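Local coordinates for protein putative enoyl-CoA hydratase (PDB 3GKB) that is probably a crotonase-family enoyl-CoA hydratase, which would add water across the double bond of an enoyl-CoA thioester, though its own function is unproven, at residues R268-E271 with G272-S276; Q142-L146 with M147-P151. All coordinates share one frame; numbering follows the deposited sequence.

Contact 1 (R268-E271 with G272-S276); sequences RDLE and GLMRS
With CG trans to the backbone N (chi1 -178°), Asp269 reaches its carboxylate forward over the first turn of helix 270-280 and takes the backbone N-H of Gly272. This is an N-cap. The Gly272 N to Asp269 OD1 bond is 3.0 Å long, and the donor stands well above the carboxylate plane. Asp269 OD2 sits 3.7 Å from Gly272 CA, at a residue without a side chain. The backbone then settles into helical bonds: Leu273 N to Asp269 O, Met274 N to Leu270 O and Arg275 N to Glu271 O. On the buried side Leu270 and Met274 lie alongside each other and point the same way. Leu270 CD1 touches Met274 CG at 4.1 Å. Leu273 CD2 lies 4.3 Å from Leu270 CD1. Glu271 is bent at chi2 (77°), and its carboxylate forms a salt bridge with Arg118 rather than with Arg275. Arg275 runs extended from CG to NE, with Asn208 of a second subunit packed on it. Arg275 CG passes 3.4 Å from Glu271 O. Farther along, Glu271 CB meets the guanidinium obliquely, 3.9 Å from Arg275 NH1.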
loop_
_atom_site.group_PDB
_atom_site.type_symbol
_atom_site.label_atom_id
_atom_site.label_comp_id
_atom_site.label_asym_id
_atom_site.label_seq_id
_atom_site.Cartn_x
_atom_site.Cartn_y
_atom_site.Cartn_z
ATOM N N ARG B 268 21.619 19.843 8.472
ATOM C CA ARG B 268 20.269 20.246 8.824
ATOM C C ARG B 268 19.368 20.341 7.566
ATOM O O ARG B 268 18.270 19.780 7.540
ATOM C CB ARG B 268 20.268 21.574 9.589
ATOM C CG ARG B 268 18.851 22.029 10.037
ATOM C CD ARG B 268 18.915 23.080 11.173
ATOM N NE ARG B 268 19.760 22.591 12.262
ATOM C CZ ARG B 268 20.842 23.200 12.749
ATOM N NH1 ARG B 268 21.242 24.395 12.315
ATOM N NH2 ARG B 268 21.530 22.616 13.721
ATOM N N ASP B 269 19.880 21.014 6.528
ATOM C CA ASP B 269 19.233 21.070 5.221
ATOM C C ASP B 269 20.193 20.507 4.185
ATOM O O ASP B 269 20.627 21.206 3.261
ATOM C CB ASP B 269 18.828 22.530 4.864
ATOM C CG ASP B 269 18.093 22.655 3.503
ATOM O OD1 ASP B 269 17.614 21.634 2.924
ATOM O OD2 ASP B 269 17.982 23.814 3.012
ATOM N N LEU B 270 20.518 19.225 4.326
ATOM C CA LEU B 270 21.457 18.597 3.400
ATOM C C LEU B 270 20.971 18.678 1.951
ATOM O O LEU B 270 21.794 18.751 1.019
ATOM C CB LEU B 270 21.769 17.147 3.821
ATOM C CG LEU B 270 22.868 16.397 3.079
ATOM C CD1 LEU B 270 24.234 17.126 3.235
ATOM C CD2 LEU B 270 22.951 14.945 3.560
ATOM N N GLU B 271 19.647 18.643 1.741
ATOM C CA GLU B 271 19.082 18.661 0.384
ATOM C C GLU B 271 19.459 19.962 -0.266
ATOM O O GLU B 271 20.024 19.974 -1.368
ATOM C CB GLU B 271 17.554 18.488 0.394
ATOM C CG GLU B 271 17.082 17.122 0.869
ATOM C CD GLU B 271 17.130 16.893 2.401
ATOM O OE1 GLU B 271 17.248 17.877 3.180
ATOM O OE2 GLU B 271 17.043 15.702 2.830
ATOM N N GLY B 272 19.200 21.060 0.441
ATOM C CA GLY B 272 19.602 22.400 -0.023
ATOM C C GLY B 272 21.109 22.546 -0.271
ATOM O O GLY B 272 21.544 23.094 -1.291
ATOM N N LEU B 273 21.913 22.046 0.656
ATOM C CA LEU B 273 23.359 22.100 0.521
ATOM C C LEU B 273 23.822 21.374 -0.735
ATOM O O LEU B 273 24.617 21.904 -1.529
ATOM C CB LEU B 273 24.022 21.521 1.774
ATOM C CG LEU B 273 25.547 21.491 1.799
ATOM C CD1 LEU B 273 26.099 22.879 1.444
ATOM C CD2 LEU B 273 26.027 21.086 3.166
ATOM N N MET B 274 23.309 20.156 -0.947
ATOM C CA MET B 274 23.740 19.385 -2.116
ATOM C C MET B 274 23.243 19.984 -3.439
ATOM O O MET B 274 23.949 19.930 -4.448
ATOM C CB MET B 274 23.353 17.892 -1.997
ATOM C CG MET B 274 24.080 17.145 -0.844
ATOM S SD MET B 274 25.906 17.249 -0.814
ATOM C CE MET B 274 26.359 16.779 -2.498
ATOM N N ARG B 275 22.068 20.605 -3.455
ATOM C CA ARG B 275 21.648 21.248 -4.708
ATOM C C ARG B 275 22.502 22.449 -5.051
ATOM O O ARG B 275 22.810 22.656 -6.228
ATOM C CB ARG B 275 20.177 21.600 -4.686
ATOM C CG ARG B 275 19.313 20.347 -4.641
ATOM C CD ARG B 275 17.880 20.676 -4.928
ATOM N NE ARG B 275 17.134 19.436 -5.143
ATOM C CZ ARG B 275 16.339 18.873 -4.252
ATOM N NH1 ARG B 275 16.127 19.443 -3.085
ATOM N NH2 ARG B 275 15.739 17.739 -4.534
ATOM N N SER B 276 22.909 23.210 -4.040
ATOM C CA SER B 276 23.800 24.347 -4.298
ATOM C C SER B 276 25.209 23.897 -4.708
ATOM O O SER B 276 25.837 24.544 -5.554
ATOM C CB SER B 276 23.831 25.293 -3.132
ATOM O OG SER B 276 24.494 24.716 -2.049
#

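Contact 2 (Q142-L146 with M147-P151)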
loop_
_atom_site.group_PDB
_atom_site.type_symbol
_atom_site.label_atom_id
_atom_site.label_comp_id
_atom_site.label_asym_id
_atom_site.label_seq_id
_atom_site.Cartn_x
_atom_site.Cartn_y
_atom_site.Cartn_z
ATOM N N GLN B 142 15.866 10.085 1.037
ATOM C CA GLN B 142 16.903 9.355 0.294
ATOM C C GLN B 142 17.730 10.420 -0.430
ATOM O O GLN B 142 17.350 10.899 -1.479
ATOM C CB GLN B 142 16.316 8.328 -0.686
ATOM C CG GLN B 142 15.522 7.171 -0.030
ATOM C CD GLN B 142 16.341 6.202 0.872
ATOM O OE1 GLN B 142 15.734 5.410 1.619
ATOM N NE2 GLN B 142 17.705 6.246 0.803
ATOM N N ILE B 143 18.849 10.807 0.168
ATOM C CA ILE B 143 19.680 11.900 -0.342
ATOM C C ILE B 143 20.536 11.521 -1.559
ATOM O O ILE B 143 21.118 12.401 -2.215
ATOM C CB ILE B 143 20.605 12.405 0.799
ATOM C CG1 ILE B 143 21.232 13.768 0.479
ATOM C CG2 ILE B 143 21.727 11.397 1.071
ATOM C CD1 ILE B 143 20.292 14.939 0.596
ATOM N N GLU B 144 20.625 10.216 -1.824
ATOM C CA GLU B 144 21.555 9.649 -2.790
ATOM C C GLU B 144 21.560 10.323 -4.156
ATOM O O GLU B 144 22.635 10.666 -4.662
ATOM C CB GLU B 144 21.304 8.150 -2.938
ATOM C CG GLU B 144 21.769 7.350 -1.703
ATOM C CD GLU B 144 20.651 7.085 -0.667
ATOM O OE1 GLU B 144 19.711 7.895 -0.540
ATOM O OE2 GLU B 144 20.743 6.058 0.047
ATOM N N ALA B 145 20.377 10.533 -4.731
ATOM C CA ALA B 145 20.259 11.132 -6.056
ATOM C C ALA B 145 20.984 12.469 -6.152
ATOM O O ALA B 145 21.547 12.799 -7.198
ATOM C CB ALA B 145 18.757 11.275 -6.480
ATOM N N LEU B 146 20.986 13.230 -5.053
ATOM C CA LEU B 146 21.676 14.533 -5.005
ATOM C C LEU B 146 23.215 14.431 -4.900
ATOM O O LEU B 146 23.930 15.428 -5.130
ATOM C CB LEU B 146 21.123 15.403 -3.872
ATOM C CG LEU B 146 19.627 15.708 -3.960
ATOM C CD1 LEU B 146 19.180 16.617 -2.825
ATOM C CD2 LEU B 146 19.210 16.271 -5.303
ATOM N N MET B 147 23.698 13.229 -4.605
ATOM C CA MET B 147 25.129 12.910 -4.601
ATOM C C MET B 147 25.537 12.205 -5.902
ATOM O O MET B 147 26.654 11.734 -6.040
ATOM C CB MET B 147 25.461 12.117 -3.337
ATOM C CG MET B 147 25.235 12.898 -1.975
ATOM S SD MET B 147 25.776 11.808 -0.579
ATOM C CE MET B 147 25.407 12.948 0.794
ATOM N N GLY B 148 24.615 12.158 -6.874
ATOM C CA GLY B 148 24.869 11.587 -8.184
ATOM C C GLY B 148 24.810 10.082 -8.237
ATOM O O GLY B 148 25.319 9.473 -9.178
ATOM N N ILE B 149 24.171 9.484 -7.225
ATOM C CA ILE B 149 24.033 8.032 -7.130
ATOM C C ILE B 149 22.562 7.690 -6.870
ATOM O O ILE B 149 21.672 8.532 -7.100
ATOM C CB ILE B 149 25.040 7.435 -6.102
ATOM C CG1 ILE B 149 24.774 7.942 -4.675
ATOM C CG2 ILE B 149 26.488 7.801 -6.518
ATOM C CD1 ILE B 149 25.528 7.158 -3.568
ATOM N N ILE B 150 22.279 6.440 -6.535
ATOM C CA ILE B 150 20.962 6.050 -6.061
ATOM C C ILE B 150 21.170 5.290 -4.744
ATOM O O ILE B 150 22.298 4.976 -4.388
ATOM C CB ILE B 150 20.168 5.196 -7.106
ATOM C CG1 ILE B 150 20.949 3.925 -7.551
ATOM C CG2 ILE B 150 19.814 6.029 -8.337
ATOM C CD1 ILE B 150 20.063 2.763 -7.897
ATOM N N PRO B 151 20.092 5.004 -4.013
ATOM C CA PRO B 151 20.304 4.163 -2.834
ATOM C C PRO B 151 20.889 2.812 -3.210
ATOM O O PRO B 151 20.422 2.178 -4.136
ATOM C CB PRO B 151 18.896 4.028 -2.252
ATOM C CG PRO B 151 18.162 5.212 -2.755
ATOM C CD PRO B 151 18.717 5.520 -4.091
#
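Glu144 and Pro151 carry much of this contact, their side chains crossing at a slant. The chain of Glu144 bends at chi2 (95°), which brings its carboxylate across the proline. Glu144 OE2 comes to 3.5 Å from Pro151 CA. Glu144 CB packs 3.4 Å from Ile150 C. Gln142 holds the other carboxylate oxygen. Its NE2 gives a hydrogen bond of 2.9 Å to Glu144 OE1 on the syn side, with that oxygen in the amide plane of Gln142. Gln142 NE2 also rests against Pro151 CG at 3.7 Å. Residues 142-151 lie in the connection between strand 139-141 and helix 155-163 of the crotonase fold. In classical enoyl-CoA hydratases this connection carries one of two catalytic glutamates, and Glu144, packed beside Glu123 of helix 120-127, is consistent with such a site. An alanine at Glu144 is likely to leave the Gln142 amide without this acceptor and to open a gap beside the Pro151 ring. The backbone of Glu144 is gripped as well: Glu144 O accepts from Met147 N at 2.8 Å and from Ile149 N at 3.2 Å, on opposite faces of the carbonyl plane. Gly148, with positive phi, turns the chain after the 3-10 segment, and Gly148 N bonds to Ala145 O. Met147 is stretched out beyond CG (chi2 -177°). That reach sets Met147 CE 4.0 Å from Ile143 CG2, with Met72 packed against the methionine from another loop.

Contact 2 is buried in the loop between strand 139-141 and helix 155-163, while contact 1 is only partly buried, at the start of helix 270-280. Their centres are about 12 Å apart, and they meet directly. Leu270 CD2 packs on Ile143 CG1, Leu146 CD1 meets the backbone of Glu271, and Leu146 CD2 lies by the Arg275 side chain. The C-terminal helix thus lies against the loop. The acidic side chains differ in role: Asp269 is an exposed cap on a backbone N-H, Glu271 is salt-bridged to Arg118, and Glu144 is buried and bonded to an amide. Both contacts also border a second subunit, through Arg275 in one and Ala145, Leu146 and Ile150 in the other.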